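Local coordinates for putative cell adhesion protein (Bacteroides thetaiotaomicron, PDB 4DGU) that probably serves as a fimbrillin-like component of a cell-surface pilus with a role in adhesion, and binds zinc ions in the crystal, at residues Arg65-Asn68 with Glu69-Thr72; Tyr80-Tyr83 with Pro84-Asp88; Met48-Ser51 with Gly52-Tyr55; Thr56-Val60 with Gly61-Arg65; Leu22-Pro25 with Leu26-Thr29. One frame throughout, in Å; residues are numbered along the deposited sequence.

Interaction 1: Arg65-Asn68 with Glu69-Thr72; sequences RAWN and EIGT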
loop_
_atom_site.group_PDB
_atom_site.type_symbol
_atom_site.label_atom_id
_atom_site.label_comp_id
_atom_site.label_asym_id
_atom_site.label_seq_id
_atom_site.Cartn_x
_atom_site.Cartn_y
_atom_site.Cartn_z
ATOM N N ARG A 65 -15.551 6.007 43.072
ATOM C CA ARG A 65 -16.352 4.802 43.184
ATOM C C ARG A 65 -15.823 3.946 44.334
ATOM O O ARG A 65 -14.614 3.865 44.522
ATOM C CB ARG A 65 -16.375 4.027 41.853
ATOM C CG ARG A 65 -17.373 2.868 41.875
ATOM C CD ARG A 65 -17.788 2.418 40.507
ATOM N NE ARG A 65 -18.682 3.383 39.878
ATOM C CZ ARG A 65 -19.365 3.137 38.768
ATOM N NH1 ARG A 65 -19.265 1.958 38.168
ATOM N NH2 ARG A 65 -20.130 4.080 38.232
ATOM N N ALA A 66 -16.739 3.328 45.105
ATOM C CA ALA A 66 -16.455 2.408 46.204
ATOM C C ALA A 66 -15.808 1.124 45.652
ATOM O O ALA A 66 -16.221 0.637 44.597
ATOM C CB ALA A 66 -17.750 2.084 46.924
ATOM N N TRP A 67 -14.819 0.567 46.358
ATOM C CA TRP A 67 -14.157 -0.643 45.875
ATOM C C TRP A 67 -15.012 -1.936 46.101
ATOM O O TRP A 67 -14.514 -3.035 45.836
ATOM C CB TRP A 67 -12.730 -0.785 46.457
ATOM C CG TRP A 67 -11.646 -0.204 45.580
ATOM C CD1 TRP A 67 -10.823 0.848 45.876
ATOM C CD2 TRP A 67 -11.271 -0.646 44.261
ATOM N NE1 TRP A 67 -9.948 1.076 44.834
ATOM C CE2 TRP A 67 -10.195 0.168 43.834
ATOM C CE3 TRP A 67 -11.732 -1.661 43.405
ATOM C CZ2 TRP A 67 -9.595 0.013 42.580
ATOM C CZ3 TRP A 67 -11.144 -1.807 42.164
ATOM C CH2 TRP A 67 -10.100 -0.967 41.753
ATOM N N ASN A 68 -16.296 -1.799 46.483
ATOM C CA ASN A 68 -17.207 -2.936 46.637
ATOM C C ASN A 68 -17.864 -3.246 45.307
ATOM O O ASN A 68 -18.077 -4.418 45.000
ATOM C CB ASN A 68 -18.268 -2.741 47.730
ATOM C CG ASN A 68 -18.626 -1.331 48.035
ATOM O OD1 ASN A 68 -17.967 -0.674 48.840
ATOM N ND2 ASN A 68 -19.689 -0.851 47.414
ATOM N N GLU A 69 -18.169 -2.195 44.520
ATOM C CA GLU A 69 -18.757 -2.285 43.181
ATOM C C GLU A 69 -17.726 -2.866 42.218
ATOM O O GLU A 69 -17.126 -2.118 41.435
ATOM C CB GLU A 69 -19.218 -0.890 42.691
ATOM C CG GLU A 69 -20.241 -0.177 43.574
ATOM C CD GLU A 69 -20.427 1.293 43.236
ATOM O OE1 GLU A 69 -20.750 1.607 42.064
ATOM O OE2 GLU A 69 -20.244 2.134 44.146
ATOM N N ILE A 70 -17.463 -4.192 42.320
ATOM C CA ILE A 70 -16.469 -4.900 41.486
ATOM C C ILE A 70 -16.978 -6.290 41.066
ATOM O O ILE A 70 -16.219 -7.068 40.487
ATOM C CB ILE A 70 -15.070 -5.024 42.179
ATOM C CG1 ILE A 70 -15.139 -5.788 43.533
ATOM C CG2 ILE A 70 -14.376 -3.669 42.289
ATOM C CD1 ILE A 70 -13.868 -6.275 44.017
ATOM N N GLY A 71 -18.221 -6.601 41.385
ATOM C CA GLY A 71 -18.792 -7.906 41.086
ATOM C C GLY A 71 -18.205 -9.019 41.946
ATOM O O GLY A 71 -18.122 -8.891 43.174
ATOM N N THR A 72 -17.828 -10.139 41.289
ATOM C CA THR A 72 -17.257 -11.314 41.965
ATOM C C THR A 72 -15.752 -11.416 41.632
ATOM O O THR A 72 -15.173 -12.497 41.710
ATOM C CB THR A 72 -18.035 -12.590 41.589
ATOM O OG1 THR A 72 -18.088 -12.714 40.163
ATOM C CG2 THR A 72 -19.427 -12.629 42.207
HETATM O O HOH W 1 -18.350 -0.570 39.070
#

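Interaction 2: Tyr80-Tyr83 with Pro84-Asp88; sequences YAHY and PALTD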
loop_
_atom_site.group_PDB
_atom_site.type_symbol
_atom_site.label_atom_id
_atom_site.label_comp_id
_atom_site.label_asym_id
_atom_site.label_seq_id
_atom_site.Cartn_x
_atom_site.Cartn_y
_atom_site.Cartn_z
ATOM N N TYR A 80 -15.036 -1.394 32.287
ATOM C CA TYR A 80 -15.493 -1.098 30.936
ATOM C C TYR A 80 -16.251 0.190 30.970
ATOM O O TYR A 80 -17.038 0.395 31.891
ATOM C CB TYR A 80 -16.382 -2.223 30.397
ATOM C CG TYR A 80 -15.682 -3.559 30.332
ATOM C CD1 TYR A 80 -14.845 -3.878 29.267
ATOM C CD2 TYR A 80 -15.828 -4.498 31.355
ATOM C CE1 TYR A 80 -14.193 -5.107 29.201
ATOM C CE2 TYR A 80 -15.195 -5.739 31.292
ATOM C CZ TYR A 80 -14.377 -6.040 30.210
ATOM O OH TYR A 80 -13.705 -7.241 30.149
ATOM N N ALA A 81 -16.028 1.080 29.999
ATOM C CA ALA A 81 -16.708 2.365 30.006
ATOM C C ALA A 81 -17.102 2.832 28.613
ATOM O O ALA A 81 -16.345 2.646 27.659
ATOM C CB ALA A 81 -15.824 3.415 30.673
ATOM N N HIS A 82 -18.272 3.473 28.511
ATOM C CA HIS A 82 -18.792 4.085 27.288
ATOM C C HIS A 82 -18.860 5.591 27.437
ATOM O O HIS A 82 -19.269 6.086 28.481
ATOM C CB HIS A 82 -20.193 3.547 26.933
ATOM C CG HIS A 82 -20.206 2.132 26.453
ATOM N ND1 HIS A 82 -20.094 1.819 25.107
ATOM C CD2 HIS A 82 -20.323 0.987 27.165
ATOM C CE1 HIS A 82 -20.150 0.497 25.041
ATOM N NE2 HIS A 82 -20.280 -0.049 26.254
ATOM N N TYR A 83 -18.440 6.310 26.391
ATOM C CA TYR A 83 -18.540 7.756 26.294
ATOM C C TYR A 83 -19.013 8.125 24.894
ATOM O O TYR A 83 -18.369 7.749 23.931
ATOM C CB TYR A 83 -17.257 8.531 26.650
ATOM C CG TYR A 83 -17.521 10.019 26.580
ATOM C CD1 TYR A 83 -18.256 10.664 27.575
ATOM C CD2 TYR A 83 -17.162 10.759 25.450
ATOM C CE1 TYR A 83 -18.592 12.012 27.467
ATOM C CE2 TYR A 83 -17.499 12.108 25.327
ATOM C CZ TYR A 83 -18.206 12.732 26.344
ATOM O OH TYR A 83 -18.534 14.060 26.236
ATOM N N PRO A 84 -20.136 8.860 24.753
ATOM C CA PRO A 84 -21.040 9.373 25.818
ATOM C C PRO A 84 -21.748 8.238 26.596
ATOM O O PRO A 84 -21.733 7.086 26.145
ATOM C CB PRO A 84 -22.042 10.233 25.028
ATOM C CG PRO A 84 -21.376 10.530 23.704
ATOM C CD PRO A 84 -20.597 9.277 23.416
ATOM N N ALA A 85 -22.357 8.551 27.757
ATOM C CA ALA A 85 -23.068 7.572 28.599
ATOM C C ALA A 85 -24.226 6.872 27.845
ATOM O O ALA A 85 -24.825 7.455 26.942
ATOM C CB ALA A 85 -23.609 8.250 29.850
ATOM N N LEU A 86 -24.537 5.630 28.233
ATOM C CA LEU A 86 -25.619 4.841 27.649
ATOM C C LEU A 86 -26.985 5.248 28.171
ATOM O O LEU A 86 -27.086 5.863 29.240
ATOM C CB LEU A 86 -25.432 3.350 27.985
ATOM C CG LEU A 86 -24.110 2.682 27.669
ATOM C CD1 LEU A 86 -24.066 1.303 28.289
ATOM C CD2 LEU A 86 -23.874 2.610 26.171
ATOM N N THR A 87 -28.047 4.769 27.469
ATOM C CA THR A 87 -29.460 4.859 27.856
ATOM C C THR A 87 -29.673 3.880 29.040
ATOM O O THR A 87 -28.859 2.959 29.213
ATOM C CB THR A 87 -30.359 4.534 26.659
ATOM N N ASP A 88 -30.739 4.079 29.866
ATOM C CA ASP A 88 -31.026 3.227 31.043
ATOM C C ASP A 88 -31.228 1.735 30.651
ATOM O O ASP A 88 -30.822 0.844 31.409
ATOM C CB ASP A 88 -32.240 3.753 31.831
#

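Interaction 3: Met48-Ser51 with Gly52-Tyr55; sequences MAAS and GQDY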
loop_
_atom_site.group_PDB
_atom_site.type_symbol
_atom_site.label_atom_id
_atom_site.label_comp_id
_atom_site.label_asym_id
_atom_site.label_seq_id
_atom_site.Cartn_x
_atom_site.Cartn_y
_atom_site.Cartn_z
HETATM N N MSE A 48 -19.923 3.311 33.386
HETATM C CA MSE A 48 -18.845 2.420 33.751
HETATM C C MSE A 48 -19.357 1.186 34.505
HETATM O O MSE A 48 -20.330 1.275 35.237
HETATM C CB MSE A 48 -17.829 3.183 34.582
HETATM C CG MSE A 48 -16.596 2.382 34.847
HETATM SE SE MSE A 48 -15.268 3.360 35.801
HETATM C CE MSE A 48 -16.200 3.642 37.463
ATOM N N ALA A 49 -18.738 0.025 34.263
ATOM C CA ALA A 49 -19.062 -1.245 34.902
ATOM C C ALA A 49 -17.810 -2.090 35.132
ATOM O O ALA A 49 -16.823 -1.983 34.395
ATOM C CB ALA A 49 -20.040 -2.034 34.046
ATOM N N ALA A 50 -17.858 -2.912 36.175
ATOM C CA ALA A 50 -16.869 -3.937 36.420
ATOM C C ALA A 50 -17.380 -5.145 35.672
ATOM O O ALA A 50 -18.606 -5.286 35.513
ATOM C CB ALA A 50 -16.736 -4.221 37.903
ATOM N N SER A 51 -16.468 -6.018 35.207
ATOM C CA SER A 51 -16.846 -7.219 34.459
ATOM C C SER A 51 -18.014 -7.983 35.139
ATOM O O SER A 51 -18.036 -8.180 36.358
ATOM C CB SER A 51 -15.634 -8.127 34.246
ATOM O OG SER A 51 -15.940 -9.512 34.137
ATOM N N GLY A 52 -18.984 -8.359 34.323
ATOM C CA GLY A 52 -20.172 -9.097 34.752
ATOM C C GLY A 52 -21.216 -8.295 35.507
ATOM O O GLY A 52 -22.070 -8.889 36.150
ATOM N N GLN A 53 -21.150 -6.948 35.440
ATOM C CA GLN A 53 -22.031 -6.019 36.166
ATOM C C GLN A 53 -22.660 -5.015 35.218
ATOM O O GLN A 53 -22.247 -4.928 34.072
ATOM C CB GLN A 53 -21.243 -5.283 37.272
ATOM C CG GLN A 53 -20.643 -6.217 38.321
ATOM C CD GLN A 53 -21.683 -7.012 39.089
ATOM O OE1 GLN A 53 -21.698 -8.247 39.077
ATOM N NE2 GLN A 53 -22.562 -6.325 39.797
ATOM N N ASP A 54 -23.664 -4.266 35.692
ATOM C CA ASP A 54 -24.366 -3.266 34.873
ATOM C C ASP A 54 -23.594 -1.971 34.830
ATOM O O ASP A 54 -22.944 -1.613 35.814
ATOM C CB ASP A 54 -25.794 -2.974 35.410
ATOM C CG ASP A 54 -26.789 -4.124 35.437
ATOM O OD1 ASP A 54 -27.371 -4.382 36.522
ATOM O OD2 ASP A 54 -27.061 -4.717 34.356
ATOM N N TYR A 55 -23.717 -1.240 33.703
ATOM C CA TYR A 55 -23.108 0.077 33.520
ATOM C C TYR A 55 -23.857 1.104 34.376
ATOM O O TYR A 55 -25.085 1.146 34.368
ATOM C CB TYR A 55 -23.132 0.475 32.040
ATOM C CG TYR A 55 -22.155 -0.304 31.179
ATOM C CD1 TYR A 55 -20.797 -0.001 31.186
ATOM C CD2 TYR A 55 -22.599 -1.299 30.302
ATOM C CE1 TYR A 55 -19.896 -0.680 30.363
ATOM C CE2 TYR A 55 -21.702 -1.986 29.469
ATOM C CZ TYR A 55 -20.350 -1.678 29.516
ATOM O OH TYR A 55 -19.453 -2.357 28.724
#

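Interaction 4: Thr56-Val60 with Gly61-Arg65; sequences TPFIV and GKDSR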
loop_
_atom_site.group_PDB
_atom_site.type_symbol
_atom_site.label_atom_id
_atom_site.label_comp_id
_atom_site.label_asym_id
_atom_site.label_seq_id
_atom_site.Cartn_x
_atom_site.Cartn_y
_atom_site.Cartn_z
ATOM N N THR A 56 -23.126 1.872 35.176
ATOM C CA THR A 56 -23.713 2.914 36.025
ATOM C C THR A 56 -23.017 4.250 35.686
ATOM O O THR A 56 -21.850 4.246 35.265
ATOM C CB THR A 56 -23.657 2.537 37.524
ATOM O OG1 THR A 56 -22.334 2.125 37.881
ATOM C CG2 THR A 56 -24.659 1.436 37.897
ATOM N N PRO A 57 -23.720 5.392 35.797
ATOM C CA PRO A 57 -23.072 6.668 35.460
ATOM C C PRO A 57 -21.948 7.030 36.423
ATOM O O PRO A 57 -21.987 6.658 37.599
ATOM C CB PRO A 57 -24.210 7.697 35.531
ATOM C CG PRO A 57 -25.470 6.937 35.834
ATOM C CD PRO A 57 -25.096 5.585 36.310
ATOM N N PHE A 58 -20.932 7.740 35.908
ATOM C CA PHE A 58 -19.777 8.252 36.661
ATOM C C PHE A 58 -19.392 9.636 36.118
ATOM O O PHE A 58 -19.130 9.775 34.915
ATOM C CB PHE A 58 -18.589 7.278 36.574
ATOM C CG PHE A 58 -17.393 7.646 37.422
ATOM C CD1 PHE A 58 -16.488 8.620 36.996
ATOM C CD2 PHE A 58 -17.137 6.979 38.622
ATOM C CE1 PHE A 58 -15.372 8.956 37.774
ATOM C CE2 PHE A 58 -16.010 7.292 39.388
ATOM C CZ PHE A 58 -15.137 8.289 38.967
ATOM N N ILE A 59 -19.371 10.661 37.006
ATOM C CA ILE A 59 -19.003 12.039 36.635
ATOM C C ILE A 59 -17.489 12.168 36.758
ATOM O O ILE A 59 -16.925 12.028 37.844
ATOM C CB ILE A 59 -19.777 13.107 37.450
ATOM C CG1 ILE A 59 -21.303 12.929 37.224
ATOM C CG2 ILE A 59 -19.331 14.522 37.043
ATOM C CD1 ILE A 59 -22.178 13.232 38.379
ATOM N N VAL A 60 -16.833 12.379 35.616
ATOM C CA VAL A 60 -15.381 12.461 35.507
ATOM C C VAL A 60 -14.868 13.740 36.189
ATOM O O VAL A 60 -15.494 14.803 36.094
ATOM C CB VAL A 60 -14.933 12.340 34.025
ATOM C CG1 VAL A 60 -13.412 12.496 33.888
ATOM C CG2 VAL A 60 -15.395 11.000 33.431
ATOM N N GLY A 61 -13.759 13.580 36.921
ATOM C CA GLY A 61 -13.083 14.630 37.678
ATOM C C GLY A 61 -13.828 15.090 38.916
ATOM O O GLY A 61 -13.436 16.086 39.541
ATOM N N LYS A 62 -14.918 14.377 39.277
ATOM C CA LYS A 62 -15.752 14.714 40.424
ATOM C C LYS A 62 -16.055 13.475 41.279
ATOM O O LYS A 62 -15.808 13.497 42.484
ATOM C CB LYS A 62 -17.070 15.398 39.983
ATOM C CG LYS A 62 -16.901 16.636 39.110
ATOM C CD LYS A 62 -17.488 17.889 39.753
ATOM C CE LYS A 62 -17.601 19.038 38.774
ATOM N NZ LYS A 62 -16.298 19.709 38.543
ATOM N N ASP A 63 -16.591 12.404 40.656
ATOM C CA ASP A 63 -16.972 11.187 41.361
ATOM C C ASP A 63 -15.767 10.361 41.801
ATOM O O ASP A 63 -14.623 10.574 41.382
ATOM C CB ASP A 63 -17.930 10.307 40.513
ATOM C CG ASP A 63 -19.398 10.702 40.552
ATOM O OD1 ASP A 63 -19.732 11.693 41.237
ATOM O OD2 ASP A 63 -20.218 10.023 39.888
ATOM N N SER A 64 -16.060 9.441 42.712
ATOM C CA SER A 64 -15.200 8.407 43.259
ATOM C C SER A 64 -16.086 7.177 43.393
ATOM O O SER A 64 -17.289 7.312 43.654
ATOM C CB SER A 64 -14.582 8.830 44.588
ATOM O OG SER A 64 -15.579 9.159 45.541
ATOM N N ARG A 65 -15.551 6.007 43.072
ATOM C CA ARG A 65 -16.352 4.802 43.184
ATOM C C ARG A 65 -15.823 3.946 44.334
ATOM O O ARG A 65 -14.614 3.865 44.522
ATOM C CB ARG A 65 -16.375 4.027 41.853
ATOM C CG ARG A 65 -17.373 2.868 41.875
ATOM C CD ARG A 65 -17.788 2.418 40.507
ATOM N NE ARG A 65 -18.682 3.383 39.878
ATOM C CZ ARG A 65 -19.365 3.137 38.768
ATOM N NH1 ARG A 65 -19.265 1.958 38.168
ATOM N NH2 ARG A 65 -20.130 4.080 38.232
#

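Interaction 5: Leu22-Pro25 with Leu26-Thr29; sequences LSDP and LTRT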
loop_
_atom_site.group_PDB
_atom_site.type_symbol
_atom_site.label_atom_id
_atom_site.label_comp_id
_atom_site.label_asym_id
_atom_site.label_seq_id
_atom_site.Cartn_x
_atom_site.Cartn_y
_atom_site.Cartn_z
ATOM N N LEU A 22 -3.449 2.218 23.358
ATOM C CA LEU A 22 -2.277 2.142 22.505
ATOM C C LEU A 22 -2.476 1.316 21.268
ATOM O O LEU A 22 -3.151 0.292 21.258
ATOM C CB LEU A 22 -1.075 1.503 23.231
ATOM C CG LEU A 22 -0.587 2.097 24.512
ATOM C CD1 LEU A 22 0.331 1.133 25.201
ATOM C CD2 LEU A 22 0.037 3.431 24.271
ATOM N N SER A 23 -1.656 1.647 20.285
ATOM C CA SER A 23 -1.458 0.880 19.074
ATOM C C SER A 23 0.055 0.718 18.991
ATOM O O SER A 23 0.770 1.045 19.955
ATOM C CB SER A 23 -2.079 1.592 17.873
ATOM O OG SER A 23 -1.969 0.810 16.694
ATOM N N ASP A 24 0.546 0.207 17.864
ATOM C CA ASP A 24 1.968 0.065 17.589
ATOM C C ASP A 24 2.674 1.449 17.710
ATOM O O ASP A 24 2.070 2.453 17.329
ATOM C CB ASP A 24 2.159 -0.539 16.178
ATOM C CG ASP A 24 3.605 -0.695 15.766
ATOM O OD1 ASP A 24 4.204 -1.725 16.103
ATOM O OD2 ASP A 24 4.184 0.279 15.255
ATOM N N PRO A 25 3.955 1.514 18.165
ATOM C CA PRO A 25 4.648 2.815 18.275
ATOM C C PRO A 25 4.729 3.625 16.980
ATOM O O PRO A 25 4.867 4.843 17.044
ATOM C CB PRO A 25 6.064 2.419 18.705
ATOM C CG PRO A 25 5.933 1.121 19.342
ATOM C CD PRO A 25 4.801 0.418 18.686
ATOM N N LEU A 26 4.673 2.973 15.811
ATOM C CA LEU A 26 4.773 3.698 14.549
ATOM C C LEU A 26 3.411 4.041 13.968
ATOM O O LEU A 26 3.360 4.729 12.955
ATOM C CB LEU A 26 5.625 2.919 13.514
ATOM C CG LEU A 26 7.131 3.283 13.528
ATOM C CD1 LEU A 26 7.822 2.712 14.720
ATOM C CD2 LEU A 26 7.852 2.765 12.274
ATOM N N THR A 27 2.307 3.619 14.599
ATOM C CA THR A 27 1.023 3.908 13.950
ATOM C C THR A 27 0.227 5.092 14.555
ATOM O O THR A 27 0.075 5.247 15.761
ATOM C CB THR A 27 0.128 2.651 13.828
ATOM O OG1 THR A 27 -0.702 2.529 14.958
ATOM C CG2 THR A 27 0.911 1.390 13.627
ATOM N N ARG A 28 -0.270 5.912 13.656
ATOM C CA ARG A 28 -1.154 7.019 13.942
ATOM C C ARG A 28 -2.549 6.455 14.286
ATOM O O ARG A 28 -3.049 5.581 13.585
ATOM C CB ARG A 28 -1.219 7.938 12.705
ATOM C CG ARG A 28 -2.313 9.014 12.709
ATOM C CD ARG A 28 -2.004 10.145 13.657
ATOM N NE ARG A 28 -1.032 11.064 13.078
ATOM C CZ ARG A 28 0.035 11.528 13.716
ATOM N NH1 ARG A 28 0.301 11.133 14.952
ATOM N NH2 ARG A 28 0.865 12.367 13.109
ATOM N N THR A 29 -3.117 6.904 15.400
ATOM C CA THR A 29 -4.480 6.624 15.844
ATOM C C THR A 29 -5.149 7.963 15.917
ATOM O O THR A 29 -4.443 8.983 16.031
ATOM C CB THR A 29 -4.549 5.875 17.206
ATOM O OG1 THR A 29 -3.997 6.688 18.238
ATOM C CG2 THR A 29 -3.881 4.541 17.175
#

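Interaction 1: Arg65-Asn68 with Glu69-Thr72
R65 and E69 meet where the carboxylate of E69 comes over one face of the R65 guanidinium, the two flat groups lying 25° apart. OE1 of E69 is 3.5 Å from NE of R65 but well out of the guanidinium plane, making a purely electrostatic salt bridge with no N-H aimed at the oxygen. The same OE1 rests 3.4 Å from CD of R65, and OE2 lies near CB of A66. A water, lying in the guanidinium plane at its edge, accepts from NH1 of R65 at 2.8 Å and donates to the backbone O of E69. Further along the turn, CG2 of I70 meets the six-membered edge of the W67 indole, 3.5 Å from CE3.

The backbone sets these positions. I70 N reaches back weakly to N68 O at 2.8 Å, making E69 the centre of an inverse gamma turn, and E69 N makes a long, weak bond to A66 O. The arginine chain is bent at chi3 (-73°), turning its head toward M48 O, which NH1 also binds. W67 is fixed by NE1 bonding S118 O and by the F14 ring, while V77 touches both W67 and I70.

An arginine suits this place because it spreads its charge over several partners. The face-on carboxylate probably offsets that charge without constraining its angle, leaving the directed bonds to N-H groups that reach the water and M48 O.

Interaction 2: Tyr80-Tyr83 with Pro84-Asp88
Y83 and P84 are joined by a cis peptide bond, which brings their CA atoms to 3.0 Å and turns the chain sharply as it leaves strand 77-83. Because of this bend the proline backs onto the tyrosine ring: CA of P84 sits over one face, 3.8 Å from the ring centroid and 23° off its normal, a CH-pi contact. With CG of Y83 anti to N (chi1 -177°), the ring swings to the side where the proline lies. Its hydroxyl bonds the carboxylate of E44.

One residue earlier and on the other side of the strand, H82 receives L86. Methyl CD2 of L86 lies 3.7 Å above the imidazole plane, offset toward the rim and nearest CG, so an apolar branch covers the flat face while NE2 at the ring edge bonds L160 O. Y55 meets H82 edge-to-face, and L86 N is held by OG of S47.

An aromatic residue before proline commonly favours the cis form, since the ring can stack on the proline. The turn ends a strand of the fimbrillin-like sheet beside H107, a zinc ligand though not in this chain; a zinc ion lies about 6 Å from the nearest P84 side-chain atom.

Interaction 3: Met48-Ser51 with Gly52-Tyr55
The chain reverses here: 48-51 and 52-55 run nearly antiparallel, their end-to-end directions 173° apart, around a type II beta turn from A50 to Q53. Q53 N bonds A50 O at 3.0 Å, though weakly. G52 occupies the third position of the turn with positive phi (75°), as a type II turn requires. A side chain there would run into O of S51, which explains why a glycine suits the place. Further from the bend, CA of Y55 directs its hydrogen at M48 O in a CA-H...O contact of 3.5 Å.

Between the two arms lies A49, whose methyl group points at the returning chain. CB comes within 3.4 Å of D54 O and lies over one face of the Y55 ring, 4.0 Å from the centroid, in a CH-pi contact; its nearest ring atom is CD1 at 3.6 Å. The tyrosine CG stands anti to its carbonyl carbon (chi1 -72°), which lays the ring alongside the strand, where Y80 and L86 also pack against it. So small a residue as alanine fits because backbone and ring both close in on its CB. The Y55 hydroxyl bonds L160 O. M48, present as selenomethionine, takes the other side of the strand, packing on F14 and I16.

Taken together, this is the bend of a beta hairpin. Strand 45-50, a neighbour of 77-83 in the large sheet of this fimbrillin-like protein, passes through a type II turn into strand 56-59, its antiparallel partner.

Interaction 4: Thr56-Val60 with Gly61-Arg65
The side chains of F58 and D63 pass one another pointing opposite ways, ring and carboxylate planes almost perpendicular at 87°. CG of F58, anti to the backbone N (chi1 -174°), brings the ring against D63. The methylene of D63 carries this contact: CB stands over the centre of the phenyl ring, 3.7 Å from the centroid, as a CH-pi contact. The carboxylate is thereby carried past the ring to the backbone of I59, whose N donates to OD2 of D63 at 3.1 Å in a nearly straight bond (177°). That donor approaches from above the carboxylate plane. In return D63 N bonds I59 O at 2.9 Å, so I59 and D63 hold each other by two bonds running in opposite senses. K62 N adds a long, weak bond to I59 O, and CG2 of I59 packs on CB of K62 at 3.8 Å. Aspartate is well matched here, its short side chain bringing OD2 within bonding distance of the I59 amide. G61 bends the chain with a positive phi, at which a CB would clash with V60 O.

At the ring edge, near the plane, lies the backbone N of R65. Its guanidinium sends NH2 in a weak bond to T56 O at 3.4 Å. Replacing F58 with an alanine would probably open a gap under CB of D63 and beside I16 and M48, allowing the aspartate to shift from the I59 amide.

The loop connects sheet strands: strand 56-59, beside 45-50, hands the chain to strand 65-66, beside 13-20, and the buried F58 packs on both neighbours within the large mixed sheet.

Interaction 5: Leu22-Pro25 with Leu26-Thr29
D24 and L26 form an Asx turn, in which OD2 accepts L26 N, set inside a type I beta turn from D24 to T27. The Asx bond is 2.8 Å long, the donor meeting OD2 of D24 from above the carboxylate plane. The beta-turn bond, from T27 N to D24 O, is 3.0 Å and fairly straight (166°), although T27 N stands above the carbonyl plane. Both backbone N-H groups are thus used by one aspartate, whose CG lies anti to N (chi1 178°) and carries the carboxylate forward beside L26. Proline is at home next, since it has no N-H to satisfy and its ring holds phi at the value the turn needs. P25 O accepts from R28 of the second subunit, and L26 O from N242 of the fourth.

The side chains add a third bond: OG1 of T27 donates to OG of S23 at 2.8 Å. That serine hydroxyl is also bonded to L245 O of the third subunit. Over the same bend, methyl CG2 of T27 packs on CB of D24 at 3.4 Å.

OD1 of D24 is engaged as well, in a salt bridge with R229 of the second subunit, and a bound zinc ion lies about 4 Å from the D24 side chain at the nearest atoms. An alanine here is likely to leave L26 N without its side-chain acceptor and R229 of the second subunit without its ion-pair mate. The loop is therefore both a turn and part of a subunit interface. Beyond it, CG2 of T29 reaches back to lie 3.5 Å from CB of S23.

How the interactions relate
From the N terminus, interaction 5 comes first, a turn after strand 13-20 that meets neighbouring subunits and touches none of the others, its centre at least 25 Å from theirs. Interactions 3, 4, 1 and 2 then follow in series along one sheet, without nesting or crossing. Interaction 3 closes the hairpin between strands 45-50 and 56-59. Interaction 4 carries the chain on to strand 65-66 and ends on R65, where interaction 1 begins; through NH1, bonded to M48 O, that arginine ties both to interaction 3. Interaction 2, ending strand 77-83, joins interaction 3 through Y80 N and A49 O, drawing the neighbouring strands together.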